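Local atomic coordinates of selenium-binding protein (Sulfolobus tokodaii, PDB entry 2ECE), a protein that is of unknown function but belongs to the selenium-binding protein family, folds as a beta-propeller and may bind selenium. Residues Ile300-Leu305 / Lys317-Val323; Gly366-Arg370 / Gln408-Glu412; Glu249-Glu255 / Ile269-Leu275; Gly343-Gln347 / Leu358-Leu364; Leu379-Pro383 / Gly413-Trp417. One frame throughout, in Å; residues are numbered along the deposited sequence.

Contact 1. Residues Ile300-Leu305 / Lys317-Val323; sequences IPAEPL and KAVPPLV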
# COMPACT_ATOMS: atom_id res chain seq x y z
N ILE A 300 17.39 -4.56 -8.14
CA ILE A 300 17.84 -3.23 -8.49
C ILE A 300 18.97 -2.83 -7.56
O ILE A 300 18.81 -2.82 -6.34
CB ILE A 300 16.68 -2.21 -8.37
CG1 ILE A 300 15.54 -2.62 -9.31
CG2 ILE A 300 17.19 -0.81 -8.71
CD1 ILE A 300 14.30 -1.76 -9.18
N PRO A 301 20.15 -2.51 -8.12
CA PRO A 301 21.31 -2.12 -7.32
C PRO A 301 21.28 -0.66 -6.85
O PRO A 301 20.57 0.18 -7.42
CB PRO A 301 22.48 -2.39 -8.26
CG PRO A 301 21.90 -1.99 -9.59
CD PRO A 301 20.52 -2.66 -9.54
N ALA A 302 22.05 -0.38 -5.81
CA ALA A 302 22.14 0.97 -5.28
C ALA A 302 22.97 1.80 -6.26
O ALA A 302 23.76 1.25 -7.03
CB ALA A 302 22.79 0.96 -3.90
N GLU A 303 22.79 3.12 -6.24
CA GLU A 303 23.54 4.01 -7.13
C GLU A 303 24.60 4.79 -6.36
O GLU A 303 24.29 5.59 -5.48
CB GLU A 303 22.61 5.00 -7.82
CG GLU A 303 21.81 4.45 -8.99
CD GLU A 303 22.66 4.20 -10.22
OE1 GLU A 303 23.85 4.59 -10.22
OE2 GLU A 303 22.14 3.61 -11.20
N PRO A 304 25.89 4.56 -6.68
CA PRO A 304 26.94 5.29 -5.98
C PRO A 304 26.79 6.81 -6.15
O PRO A 304 26.43 7.30 -7.22
CB PRO A 304 28.23 4.73 -6.59
CG PRO A 304 27.78 4.07 -7.89
CD PRO A 304 26.45 3.48 -7.51
N LEU A 305 27.04 7.54 -5.07
CA LEU A 305 26.92 9.00 -5.05
C LEU A 305 27.75 9.46 -3.85
O LEU A 305 27.58 8.92 -2.75
CB LEU A 305 25.46 9.40 -4.83
CG LEU A 305 24.76 10.45 -5.69
CD1 LEU A 305 23.75 11.19 -4.81
CD2 LEU A 305 25.75 11.44 -6.28
N LYS A 317 28.06 5.98 0.82
CA LYS A 317 28.34 6.73 -0.40
C LYS A 317 27.55 6.18 -1.59
O LYS A 317 28.03 6.14 -2.73
CB LYS A 317 29.84 6.71 -0.73
CG LYS A 317 30.74 7.16 0.43
CD LYS A 317 31.81 8.17 -0.00
CE LYS A 317 31.27 9.59 -0.03
NZ LYS A 317 32.33 10.60 -0.31
N ALA A 318 26.32 5.75 -1.31
CA ALA A 318 25.44 5.20 -2.33
C ALA A 318 23.99 5.51 -1.96
O ALA A 318 23.68 5.85 -0.82
CB ALA A 318 25.64 3.70 -2.46
N VAL A 319 23.10 5.40 -2.95
CA VAL A 319 21.68 5.64 -2.73
C VAL A 319 20.97 4.33 -3.01
O VAL A 319 20.98 3.83 -4.14
CB VAL A 319 21.13 6.72 -3.68
CG1 VAL A 319 19.65 6.97 -3.39
CG2 VAL A 319 21.93 8.01 -3.53
N PRO A 320 20.34 3.73 -1.98
CA PRO A 320 19.65 2.47 -2.22
C PRO A 320 18.39 2.79 -3.02
O PRO A 320 17.84 3.89 -2.90
CB PRO A 320 19.33 1.98 -0.81
CG PRO A 320 20.30 2.75 0.08
CD PRO A 320 20.29 4.10 -0.56
N PRO A 321 17.93 1.86 -3.86
CA PRO A 321 16.72 2.17 -4.62
C PRO A 321 15.53 2.32 -3.68
O PRO A 321 14.66 3.15 -3.91
CB PRO A 321 16.59 0.97 -5.56
CG PRO A 321 17.23 -0.14 -4.77
CD PRO A 321 18.46 0.54 -4.24
N LEU A 322 15.54 1.52 -2.61
CA LEU A 322 14.46 1.53 -1.62
C LEU A 322 13.10 1.37 -2.28
O LEU A 322 12.28 2.29 -2.27
CB LEU A 322 14.47 2.81 -0.79
CG LEU A 322 15.70 3.09 0.08
CD1 LEU A 322 15.54 4.44 0.78
CD2 LEU A 322 15.88 1.97 1.09
N VAL A 323 12.88 0.20 -2.87
CA VAL A 323 11.60 -0.09 -3.51
C VAL A 323 10.63 -0.37 -2.37
O VAL A 323 10.71 -1.42 -1.74
CB VAL A 323 11.71 -1.31 -4.44
CG1 VAL A 323 10.33 -1.69 -4.98
CG2 VAL A 323 12.66 -1.00 -5.60

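Contact 2. Residues Gly366-Arg370 / Gln408-Glu412; sequences GIFHR and QFYPE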
# COMPACT_ATOMS: atom_id res chain seq x y z
N GLY A 366 13.74 12.08 -5.46
CA GLY A 366 14.78 11.11 -5.18
C GLY A 366 16.09 11.70 -4.70
O GLY A 366 16.49 12.80 -5.10
N ILE A 367 16.77 10.96 -3.83
CA ILE A 367 18.06 11.42 -3.31
C ILE A 367 19.06 11.38 -4.46
O ILE A 367 19.98 12.20 -4.53
CB ILE A 367 18.56 10.51 -2.17
CG1 ILE A 367 17.59 10.58 -0.98
CG2 ILE A 367 19.95 10.92 -1.75
CD1 ILE A 367 17.83 9.52 0.07
N PHE A 368 18.88 10.44 -5.39
CA PHE A 368 19.78 10.31 -6.52
C PHE A 368 19.47 11.27 -7.67
O PHE A 368 20.33 12.05 -8.06
CB PHE A 368 19.78 8.88 -7.06
CG PHE A 368 20.80 8.63 -8.14
CD1 PHE A 368 22.16 8.62 -7.84
CD2 PHE A 368 20.40 8.45 -9.46
CE1 PHE A 368 23.11 8.42 -8.84
CE2 PHE A 368 21.34 8.25 -10.47
CZ PHE A 368 22.70 8.24 -10.16
N HIS A 369 18.25 11.22 -8.19
CA HIS A 369 17.85 12.08 -9.31
C HIS A 369 17.52 13.54 -8.97
O HIS A 369 17.78 14.43 -9.77
CB HIS A 369 16.64 11.50 -10.05
CG HIS A 369 16.89 10.18 -10.71
ND1 HIS A 369 17.88 9.98 -11.64
CD2 HIS A 369 16.23 9.00 -10.60
CE1 HIS A 369 17.83 8.74 -12.08
NE2 HIS A 369 16.84 8.12 -11.47
N ARG A 370 16.93 13.77 -7.79
CA ARG A 370 16.53 15.13 -7.42
C ARG A 370 15.76 15.75 -8.59
O ARG A 370 15.85 16.95 -8.85
CB ARG A 370 17.76 15.99 -7.10
CG ARG A 370 17.95 16.28 -5.62
CD ARG A 370 18.43 15.06 -4.86
NE ARG A 370 18.33 15.21 -3.41
CZ ARG A 370 17.19 15.14 -2.72
NH1 ARG A 370 16.04 14.91 -3.36
NH2 ARG A 370 17.19 15.27 -1.40
N GLN A 408 14.36 11.06 8.05
CA GLN A 408 15.73 10.55 8.02
C GLN A 408 16.31 10.58 6.62
O GLN A 408 17.47 10.97 6.43
CB GLN A 408 15.78 9.12 8.53
CG GLN A 408 15.48 8.95 9.99
CD GLN A 408 15.49 7.50 10.39
OE1 GLN A 408 14.61 6.73 10.01
NE2 GLN A 408 16.51 7.10 11.15
N PHE A 409 15.52 10.16 5.64
CA PHE A 409 15.99 10.13 4.26
C PHE A 409 15.81 11.44 3.50
O PHE A 409 16.49 11.68 2.51
CB PHE A 409 15.33 8.97 3.50
CG PHE A 409 15.81 7.62 3.94
CD1 PHE A 409 15.21 6.95 5.01
CD2 PHE A 409 16.90 7.02 3.31
CE1 PHE A 409 15.69 5.71 5.45
CE2 PHE A 409 17.39 5.78 3.73
CZ PHE A 409 16.78 5.13 4.81
N TYR A 410 14.87 12.26 3.95
CA TYR A 410 14.61 13.57 3.33
C TYR A 410 14.46 14.53 4.51
O TYR A 410 13.38 15.05 4.78
CB TYR A 410 13.33 13.51 2.49
CG TYR A 410 13.48 12.63 1.26
CD1 TYR A 410 14.15 13.09 0.13
CD2 TYR A 410 13.03 11.31 1.27
CE1 TYR A 410 14.39 12.24 -0.96
CE2 TYR A 410 13.26 10.46 0.19
CZ TYR A 410 13.94 10.93 -0.91
OH TYR A 410 14.21 10.08 -1.96
N PRO A 411 15.57 14.77 5.23
CA PRO A 411 15.63 15.65 6.40
C PRO A 411 15.26 17.11 6.17
O PRO A 411 14.91 17.81 7.11
CB PRO A 411 17.07 15.48 6.87
CG PRO A 411 17.81 15.31 5.59
CD PRO A 411 16.93 14.33 4.85
N GLU A 412 15.34 17.57 4.92
CA GLU A 412 15.00 18.96 4.64
C GLU A 412 13.51 19.22 4.79
O GLU A 412 13.07 20.37 4.81
CB GLU A 412 15.48 19.34 3.23
CG GLU A 412 16.99 19.23 3.06
CD GLU A 412 17.46 19.74 1.71
OE1 GLU A 412 17.03 20.85 1.32
OE2 GLU A 412 18.28 19.05 1.06

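Contact 3. Residues Glu249-Glu255 / Ile269-Leu275; sequences ENRMALE and INMVVSL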
# COMPACT_ATOMS: atom_id res chain seq x y z
N GLU A 249 19.79 -12.55 3.33
CA GLU A 249 20.34 -11.22 3.54
C GLU A 249 19.39 -10.04 3.32
O GLU A 249 19.78 -8.89 3.53
CB GLU A 249 21.58 -11.02 2.66
CG GLU A 249 21.27 -10.59 1.23
CD GLU A 249 20.79 -11.73 0.34
OE1 GLU A 249 20.36 -12.78 0.86
OE2 GLU A 249 20.83 -11.56 -0.90
N ASN A 250 18.16 -10.31 2.88
CA ASN A 250 17.22 -9.21 2.64
C ASN A 250 16.38 -8.87 3.86
O ASN A 250 16.14 -9.72 4.72
CB ASN A 250 16.30 -9.55 1.46
CG ASN A 250 17.06 -9.79 0.17
OD1 ASN A 250 17.91 -8.99 -0.22
ND2 ASN A 250 16.75 -10.90 -0.50
N ARG A 251 15.93 -7.62 3.93
CA ARG A 251 15.10 -7.16 5.03
C ARG A 251 13.93 -6.29 4.56
O ARG A 251 14.04 -5.54 3.60
CB ARG A 251 15.95 -6.40 6.05
CG ARG A 251 16.97 -7.26 6.79
CD ARG A 251 16.29 -8.31 7.65
NE ARG A 251 17.23 -9.08 8.46
CZ ARG A 251 18.00 -10.07 8.00
NH1 ARG A 251 17.93 -10.43 6.72
NH2 ARG A 251 18.84 -10.70 8.82
N MET A 252 12.83 -6.40 5.29
CA MET A 252 11.60 -5.68 5.02
C MET A 252 10.85 -6.31 3.85
O MET A 252 10.96 -5.87 2.70
CB MET A 252 11.91 -4.21 4.72
CG MET A 252 12.59 -3.46 5.87
SD MET A 252 12.72 -1.68 5.62
CE MET A 252 14.23 -1.28 6.57
N ALA A 253 9.97 -7.26 4.18
CA ALA A 253 9.14 -7.95 3.19
C ALA A 253 7.84 -7.15 3.30
O ALA A 253 7.03 -7.43 4.19
CB ALA A 253 8.93 -9.41 3.61
N LEU A 254 7.61 -6.19 2.40
CA LEU A 254 6.46 -5.34 2.48
C LEU A 254 5.20 -5.84 1.70
O LEU A 254 4.41 -6.63 2.22
CB LEU A 254 6.89 -3.86 2.06
CG LEU A 254 7.99 -3.35 3.04
CD1 LEU A 254 8.06 -1.86 2.85
CD2 LEU A 254 7.70 -3.66 4.53
N GLU A 255 4.89 -5.04 0.65
CA GLU A 255 3.69 -5.18 -0.17
C GLU A 255 3.44 -6.44 -0.94
O GLU A 255 4.26 -6.85 -1.78
CB GLU A 255 3.58 -3.97 -1.14
CG GLU A 255 3.59 -2.57 -0.50
CD GLU A 255 2.38 -2.28 0.38
OE1 GLU A 255 1.28 -2.79 0.08
OE2 GLU A 255 2.52 -1.51 1.36
N ILE A 269 6.08 -9.56 -4.31
CA ILE A 269 6.37 -8.89 -3.05
C ILE A 269 7.74 -8.24 -3.18
O ILE A 269 8.65 -8.78 -3.83
CB ILE A 269 6.39 -9.85 -1.83
CG1 ILE A 269 6.57 -9.02 -0.55
CG2 ILE A 269 7.51 -10.86 -1.95
CD1 ILE A 269 6.44 -9.82 0.74
N ASN A 270 7.88 -7.07 -2.57
CA ASN A 270 9.14 -6.35 -2.61
C ASN A 270 9.93 -6.49 -1.31
O ASN A 270 9.36 -6.46 -0.21
CB ASN A 270 8.88 -4.86 -2.89
CG ASN A 270 7.98 -4.20 -1.84
OD1 ASN A 270 6.88 -4.69 -1.55
ND2 ASN A 270 8.43 -3.08 -1.29
N MET A 271 11.23 -6.70 -1.45
CA MET A 271 12.15 -6.78 -0.33
C MET A 271 12.87 -5.46 -0.47
O MET A 271 13.57 -5.24 -1.47
CB MET A 271 13.13 -7.94 -0.48
CG MET A 271 12.55 -9.31 -0.18
SD MET A 271 11.60 -9.37 1.37
CE MET A 271 12.84 -8.97 2.58
N VAL A 272 12.70 -4.57 0.50
CA VAL A 272 13.29 -3.24 0.43
C VAL A 272 14.81 -3.10 0.38
O VAL A 272 15.33 -2.37 -0.46
CB VAL A 272 12.77 -2.34 1.59
CG1 VAL A 272 13.37 -0.94 1.47
CG2 VAL A 272 11.24 -2.27 1.55
N VAL A 273 15.52 -3.80 1.25
CA VAL A 273 16.96 -3.64 1.27
C VAL A 273 17.77 -4.89 1.61
O VAL A 273 17.39 -5.68 2.48
CB VAL A 273 17.35 -2.50 2.24
CG1 VAL A 273 16.78 -2.79 3.62
CG2 VAL A 273 18.86 -2.34 2.31
N SER A 274 18.88 -5.06 0.90
CA SER A 274 19.77 -6.19 1.12
C SER A 274 20.87 -5.76 2.07
O SER A 274 21.45 -4.70 1.91
CB SER A 274 20.40 -6.64 -0.20
OG SER A 274 21.55 -7.42 0.04
N LEU A 275 21.16 -6.60 3.06
CA LEU A 275 22.21 -6.27 4.01
C LEU A 275 23.59 -6.44 3.39
O LEU A 275 24.60 -6.04 3.97
CB LEU A 275 22.11 -7.16 5.26
CG LEU A 275 20.87 -6.98 6.14
CD1 LEU A 275 21.01 -7.83 7.38
CD2 LEU A 275 20.71 -5.52 6.53
O HOH W 1 21.67 -9.34 -1.87

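Contact 4. Residues Gly343-Gln347 / Leu358-Leu364; sequences GEVRQ and LTGKVKL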
# COMPACT_ATOMS: atom_id res chain seq x y z
N GLY A 343 14.56 7.60 -6.74
CA GLY A 343 13.61 8.55 -7.30
C GLY A 343 13.01 8.15 -8.63
O GLY A 343 13.10 8.89 -9.62
N GLU A 344 12.35 6.99 -8.68
CA GLU A 344 11.75 6.53 -9.92
C GLU A 344 10.48 5.71 -9.73
O GLU A 344 10.17 5.24 -8.63
CB GLU A 344 12.74 5.64 -10.70
CG GLU A 344 14.10 6.23 -11.03
CD GLU A 344 15.03 5.21 -11.69
OE1 GLU A 344 14.62 4.04 -11.84
OE2 GLU A 344 16.17 5.58 -12.07
N VAL A 345 9.75 5.56 -10.83
CA VAL A 345 8.57 4.71 -10.89
C VAL A 345 8.91 3.94 -12.15
O VAL A 345 9.25 4.54 -13.17
CB VAL A 345 7.25 5.47 -11.12
CG1 VAL A 345 6.13 4.46 -11.33
CG2 VAL A 345 6.91 6.35 -9.92
N ARG A 346 8.86 2.61 -12.07
CA ARG A 346 9.17 1.77 -13.21
C ARG A 346 7.97 0.91 -13.57
O ARG A 346 7.09 0.65 -12.73
CB ARG A 346 10.36 0.86 -12.90
CG ARG A 346 11.65 1.58 -12.60
CD ARG A 346 12.79 0.58 -12.41
NE ARG A 346 14.06 1.25 -12.18
CZ ARG A 346 15.24 0.64 -12.21
NH1 ARG A 346 15.32 -0.66 -12.45
NH2 ARG A 346 16.35 1.34 -12.00
N GLN A 347 7.94 0.47 -14.83
CA GLN A 347 6.88 -0.39 -15.34
C GLN A 347 7.56 -1.63 -15.90
O GLN A 347 8.42 -1.54 -16.77
CB GLN A 347 6.11 0.31 -16.46
CG GLN A 347 5.11 -0.60 -17.16
CD GLN A 347 4.62 -0.03 -18.48
OE1 GLN A 347 3.43 0.26 -18.64
NE2 GLN A 347 5.53 0.14 -19.42
N LEU A 358 11.67 -4.58 -18.23
CA LEU A 358 11.53 -3.15 -17.97
C LEU A 358 11.02 -2.47 -19.25
O LEU A 358 11.69 -2.51 -20.28
CB LEU A 358 12.89 -2.55 -17.59
CG LEU A 358 13.00 -1.47 -16.51
CD1 LEU A 358 14.27 -0.66 -16.77
CD2 LEU A 358 11.80 -0.55 -16.51
N THR A 359 9.84 -1.86 -19.19
CA THR A 359 9.29 -1.20 -20.37
C THR A 359 8.98 0.28 -20.15
O THR A 359 8.47 0.95 -21.05
CB THR A 359 8.00 -1.90 -20.85
OG1 THR A 359 7.06 -1.96 -19.78
CG2 THR A 359 8.31 -3.31 -21.35
N GLY A 360 9.27 0.78 -18.96
CA GLY A 360 8.99 2.18 -18.67
C GLY A 360 9.66 2.66 -17.40
O GLY A 360 9.71 1.93 -16.41
N LYS A 361 10.15 3.90 -17.42
CA LYS A 361 10.83 4.48 -16.26
C LYS A 361 10.77 6.01 -16.27
O LYS A 361 11.12 6.65 -17.26
CB LYS A 361 12.30 4.05 -16.24
CG LYS A 361 13.12 4.68 -15.12
CD LYS A 361 14.62 4.55 -15.34
CE LYS A 361 15.08 3.10 -15.37
NZ LYS A 361 16.56 3.01 -15.55
N VAL A 362 10.30 6.60 -15.17
CA VAL A 362 10.25 8.05 -15.06
C VAL A 362 11.01 8.46 -13.80
O VAL A 362 11.11 7.68 -12.84
CB VAL A 362 8.80 8.58 -14.98
CG1 VAL A 362 8.07 8.29 -16.28
CG2 VAL A 362 8.07 7.97 -13.80
N LYS A 363 11.55 9.67 -13.80
CA LYS A 363 12.30 10.18 -12.66
C LYS A 363 11.51 11.26 -11.94
O LYS A 363 11.04 12.21 -12.56
CB LYS A 363 13.65 10.75 -13.11
CG LYS A 363 14.50 9.83 -13.96
CD LYS A 363 15.81 10.51 -14.33
CE LYS A 363 16.46 9.86 -15.53
NZ LYS A 363 16.72 8.42 -15.30
N LEU A 364 11.38 11.11 -10.63
CA LEU A 364 10.65 12.07 -9.81
C LEU A 364 11.37 12.19 -8.47
O LEU A 364 11.55 11.19 -7.77
CB LEU A 364 9.22 11.59 -9.58
CG LEU A 364 8.27 11.45 -10.78
CD1 LEU A 364 7.06 10.61 -10.38
CD2 LEU A 364 7.83 12.83 -11.26
O HOH W 2 17.97 4.15 -13.20

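Contact 5. Residues Leu379-Pro383 / Gly413-Trp417; sequences LTGAP and GLKGW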
# COMPACT_ATOMS: atom_id res chain seq x y z
N LEU A 379 9.98 18.81 -6.41
CA LEU A 379 9.48 17.60 -5.77
C LEU A 379 10.36 17.09 -4.63
O LEU A 379 11.47 16.62 -4.87
CB LEU A 379 9.35 16.48 -6.81
CG LEU A 379 8.56 16.77 -8.09
CD1 LEU A 379 8.62 15.55 -9.01
CD2 LEU A 379 7.11 17.13 -7.74
N THR A 380 9.86 17.19 -3.40
CA THR A 380 10.61 16.69 -2.26
C THR A 380 10.32 15.19 -2.15
O THR A 380 9.33 14.71 -2.72
CB THR A 380 10.18 17.38 -0.95
OG1 THR A 380 8.77 17.20 -0.74
CG2 THR A 380 10.49 18.86 -1.00
N GLY A 381 11.17 14.46 -1.45
CA GLY A 381 10.96 13.03 -1.31
C GLY A 381 11.13 12.32 -2.64
O GLY A 381 11.96 12.72 -3.47
N ALA A 382 10.34 11.26 -2.85
CA ALA A 382 10.41 10.48 -4.08
C ALA A 382 9.14 9.64 -4.20
O ALA A 382 8.30 9.66 -3.31
CB ALA A 382 11.63 9.58 -4.04
N PRO A 383 8.98 8.90 -5.32
CA PRO A 383 7.77 8.08 -5.47
C PRO A 383 7.71 7.04 -4.35
O PRO A 383 8.74 6.47 -3.96
CB PRO A 383 7.97 7.42 -6.82
CG PRO A 383 8.80 8.42 -7.58
CD PRO A 383 9.81 8.84 -6.54
N GLY A 413 12.72 18.16 4.88
CA GLY A 413 11.28 18.31 5.05
C GLY A 413 10.44 17.85 3.87
O GLY A 413 10.26 18.59 2.90
N LEU A 414 9.92 16.64 3.97
CA LEU A 414 9.10 16.07 2.90
C LEU A 414 7.72 16.70 2.89
O LEU A 414 7.01 16.68 3.90
CB LEU A 414 8.97 14.56 3.07
CG LEU A 414 8.39 13.73 1.92
CD1 LEU A 414 8.98 12.34 1.97
CD2 LEU A 414 6.87 13.68 2.00
N LYS A 415 7.35 17.27 1.74
CA LYS A 415 6.05 17.89 1.57
C LYS A 415 5.31 17.06 0.53
O LYS A 415 5.87 16.70 -0.52
CB LYS A 415 6.21 19.34 1.12
CG LYS A 415 6.83 20.21 2.21
CD LYS A 415 7.13 21.62 1.73
CE LYS A 415 7.81 22.42 2.83
NZ LYS A 415 8.20 23.78 2.34
N GLY A 416 4.04 16.76 0.81
CA GLY A 416 3.26 15.93 -0.08
C GLY A 416 2.81 16.46 -1.43
O GLY A 416 2.49 17.64 -1.59
N TRP A 417 2.80 15.55 -2.40
CA TRP A 417 2.33 15.84 -3.74
C TRP A 417 1.70 14.58 -4.31
O TRP A 417 1.81 13.49 -3.73
CB TRP A 417 3.46 16.32 -4.68
CG TRP A 417 4.80 15.59 -4.67
CD1 TRP A 417 5.97 16.07 -4.15
CD2 TRP A 417 5.12 14.31 -5.25
NE1 TRP A 417 6.99 15.18 -4.38
CE2 TRP A 417 6.50 14.10 -5.06
CE3 TRP A 417 4.37 13.34 -5.93
CZ2 TRP A 417 7.16 12.94 -5.52
CZ3 TRP A 417 5.02 12.18 -6.39
CH2 TRP A 417 6.40 12.00 -6.18

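Contact 1. Residues Ile300-Leu305 / Lys317-Val323
Lys317 meets Leu305 through its backbone. Its carbonyl O accepts the amide of Leu305, with Leu305 N and Lys317 O 2.9 Å apart. The bond is almost straight at the hydrogen (174°), but the donor sits well above the carbonyl plane. Ala318 comes next and forms a non-hydrogen-bonded antiparallel pair with Pro304. The two chains draw close here, with Ala318 CA 3.9 Å from Pro304 CA. Val319 and Glu303 make the hydrogen-bonded pair. Val319 N gives to Glu303 O at 2.8 Å, and Glu303 N returns a bond to Val319 O at 2.9 Å. The side chains of Val319 and Glu303 share the sheet face turned from Ala318 and Pro304. On that face Val319 CG2 lies beside Leu305 CD1 at 3.9 Å, both side chains pointing the same way. The Ala302 methyl rests against Pro320 CA. The next hydrogen-bonded pair would fall at Pro301 and Pro321, neither of which has an N-H to give, and packing takes over. The ring of Pro321 slides past Ile300, with Pro321 CB 3.7 Å from Ile300 CG2. This branch of Ile300 lies opposite its backbone N (chi1 of the residue -60°), and the other carries CD1 on to Val323. There Ile300 CD1 touches Val323 CG2 at 4.0 Å, the side chains crossing at about a right angle. The short strand 318-319 thus borders strand 291-304 at the edge of a propeller blade. Strand 334-339 of the next blade packs on Ile300, Pro321 and Val323 through Leu337 and Leu339. Ser280 of strand 280-288 binds the Val323 amide through its hydroxyl.

Contact 2. Residues Gly366-Arg370 / Gln408-Glu412
Tyr410 lays its ring against the turn formed by Gly366-Arg370, where Ile367 and Arg370 meet it. The Tyr410 CG lies beside its own backbone N and opposite the carbonyl carbon (chi1 -68°), which sends the ring toward the turn. The hydroxyl reaches the chain itself, with Tyr410 OH 3.4 Å from Gly366 CA. Its hydrogen-bond partner lies elsewhere, at the carbonyl O of Trp340, whose ring also meets the Tyr410 ring edge-to-face. Ile367 leans obliquely on the phenol, with its CG1 3.6 Å from Tyr410 CE1. The end of Ile367 reaches further, to the backbone of the residue before Tyr410: Ile367 CD1 is 3.5 Å from Phe409 O. The same methyl also lies near the plane of the Phe409 ring, at its edge. In the beta-propeller, Gly366-Arg370 belongs to the connection from strand 357-363 to strand 386-388, which starts the next blade. Tyr410 is the first residue to leave helical angles after helix 403-409, an insertion between two strands of that blade. Arg370 closes the turn. Its amide N bonds to Gly366 O at 2.9 Å, and a bend at chi2 (73°) brings its head back over the turn. One guanidinium face then covers Ile367 CA. Arg370 NH1 makes a weak bond to the same acceptor, Gly366 O, at 2.8 Å. NH1 also sits in plane at the edge of the phenol, 4.0 Å from Tyr410 CE1, with the guanidinium and ring planes 64° apart. Beyond it, Arg370 NH2 is 4.6 Å from the opposite charge of Glu412 OE2, farther than a salt bridge.

Contact 3. Residues Glu249-Glu255 / Ile269-Leu275
Met271 and Val272 pack hard against Met252, Ala253 and Leu254 in the middle of this antiparallel hairpin. Val272 CG2 is pressed on Leu254 CD1 at 3.5 Å, closer than carbons usually come. Val272 CB also meets Met252 CB at 3.7 Å. Met271 curls over the opposing chain, bent at both chi2 and chi3. Its SD lies 3.5 Å from Ala253 CB, and its CE reaches the carbonyl carbon of Arg251. Backbone bonds run alongside, such as Arg251 N to Val273 O and Leu254 N to Asn270 O. The other end, around Glu249 and Leu275, is partly exposed. Here Leu275 N still bonds to Glu249 O at 2.7 Å. The carboxylate, however, reaches across through a water, which donates to Glu249 OE2 at 2.6 Å and lies 2.7 Å from Ser274 OG. Ser274 OG also accepts from the amide of Lys276. Leu275 CD1 sits over the centre of one guanidinium face of Arg251, 3.8 Å from CZ. The guanidinium is held by its own NH1 bond to Asn250 O and by the carbonyls of Glu248 and Lys223. The hairpin forms the first two strands of a propeller blade. Strand 280-288 continues the sheet, its Trp283 touching Met271. Helix 222-225 covers Met252 and Leu275 through Leu222, and strand 326-328 of the next blade meets Glu255 and Asn270.

Contact 4. Residues Gly343-Gln347 / Leu358-Leu364
Gln347 O is approached by three donors from Thr359 and Gly360. The sound bond is Thr359 N to Gln347 O at 2.8 Å, nearly straight at the hydrogen (171°). Gly360 N and Thr359 OG1 each add a weak bond to Gln347 O at 3.3 Å. Two successive residues thus face one, a classic beta bulge. Beyond it the antiparallel pairing is regular. Val345 and Val362 exchange two backbone bonds, and Val345 CB packs on Val362 CG2. The opposite face carries charge. Arg346 grips Glu344 side-on, both nitrogens on one oxygen: NE is 2.9 Å and NH2 3.2 Å from Glu344 OE1. That oxygen lies in the guanidinium plane. Lys361 comes from the other strand alongside Arg346. Its CE sits over one guanidinium face, 3.8 Å from Arg346 NE. Its CG leaves opposite the backbone N (chi1 176°), and a bend at chi3 turns NZ toward a water. That water donates to Glu344 OE2 at 2.6 Å and accepts from Lys361 NZ at 3.0 Å. Arg346 NH2 and Lys361 NZ come within 3.9 Å, and the nearby Glu344 carboxylate probably offsets the like charges. Glu344 OE2 is also bound by His369 NE2, so both carboxylate oxygens are engaged. The hairpin closes a four-stranded propeller blade. Strand 334-339 flanks 344-349, where Gly343 and Glu344 both face Leu339 in a G1 bulge. Strands 417-423 and 429-438 of the next blade cover the valine face, with Leu421 on both valines and Ile431 on Val362 and Leu364.

Contact 5. Residues Leu379-Pro383 / Gly413-Trp417
Trp417 carries its ring between its own backbone N and carbonyl carbon (chi1 44°), the crowded position, and this swings the indole toward Leu379-Pro383. Thr380 places OG1 in the same kind of well (chi1 57°), facing Lys415. Both segments are irregular and lead into strands of one beta-propeller blade: Leu379-Pro383 ends the connection to strand 386-388, and Gly413-Trp417 runs into strand 417-423. Two bonds tie them at Thr380. Its side chain accepts the amide of Lys415, with Lys415 N 2.9 Å from Thr380 OG1 and an angle of 164° at the hydrogen. Its backbone takes the indole N-H, with Trp417 NE1 2.9 Å from Thr380 O. The indole nitrogen lies in the carbonyl plane, while the oxygen is tilted somewhat from the ring plane. Asn399 ND2 donates to Thr380 O too, so two N-H groups hold that carbonyl. Leu379 crosses the indole at about a right angle. Its CD2 makes a CH-pi contact over the five-membered ring, 3.9 Å from the centroid. Leu379 CB also approaches Trp417 NE1, at 3.6 Å. Farther along the ring, Ala382 C is 4.1 Å from Trp417 CZ2, and Pro383 N lies equally far from Trp417 CH2. Phe436 touches both Leu379 and Trp417. Just after Thr380 the chain runs close to Leu414, whose CD1 lies 3.9 Å from Gly381 CA.

Overall arrangement
The five contacts span three consecutive propeller blades and the connections between them. Contact 3 and contact 1 reach the same sheet, with centres about 14 Å apart. Val323 O and Asn270 ND2, 2.9 Å apart, probably bond between them. Contact 4 belongs to the next blade; its Arg346 NH1 touches Ile300 CD1 of contact 1 at 3.6 Å. Contacts 2 and 5 have centres about 9 Å apart, and their segments alternate along the chain. Gly366 N and Gly381 O, 2.7 Å apart, probably bond there. His369 NE2 reaches Glu344 OE2 at 2.7 Å, linking contacts 2 and 4. Contacts 3 and 5 do not touch, their centres about 22 Å apart.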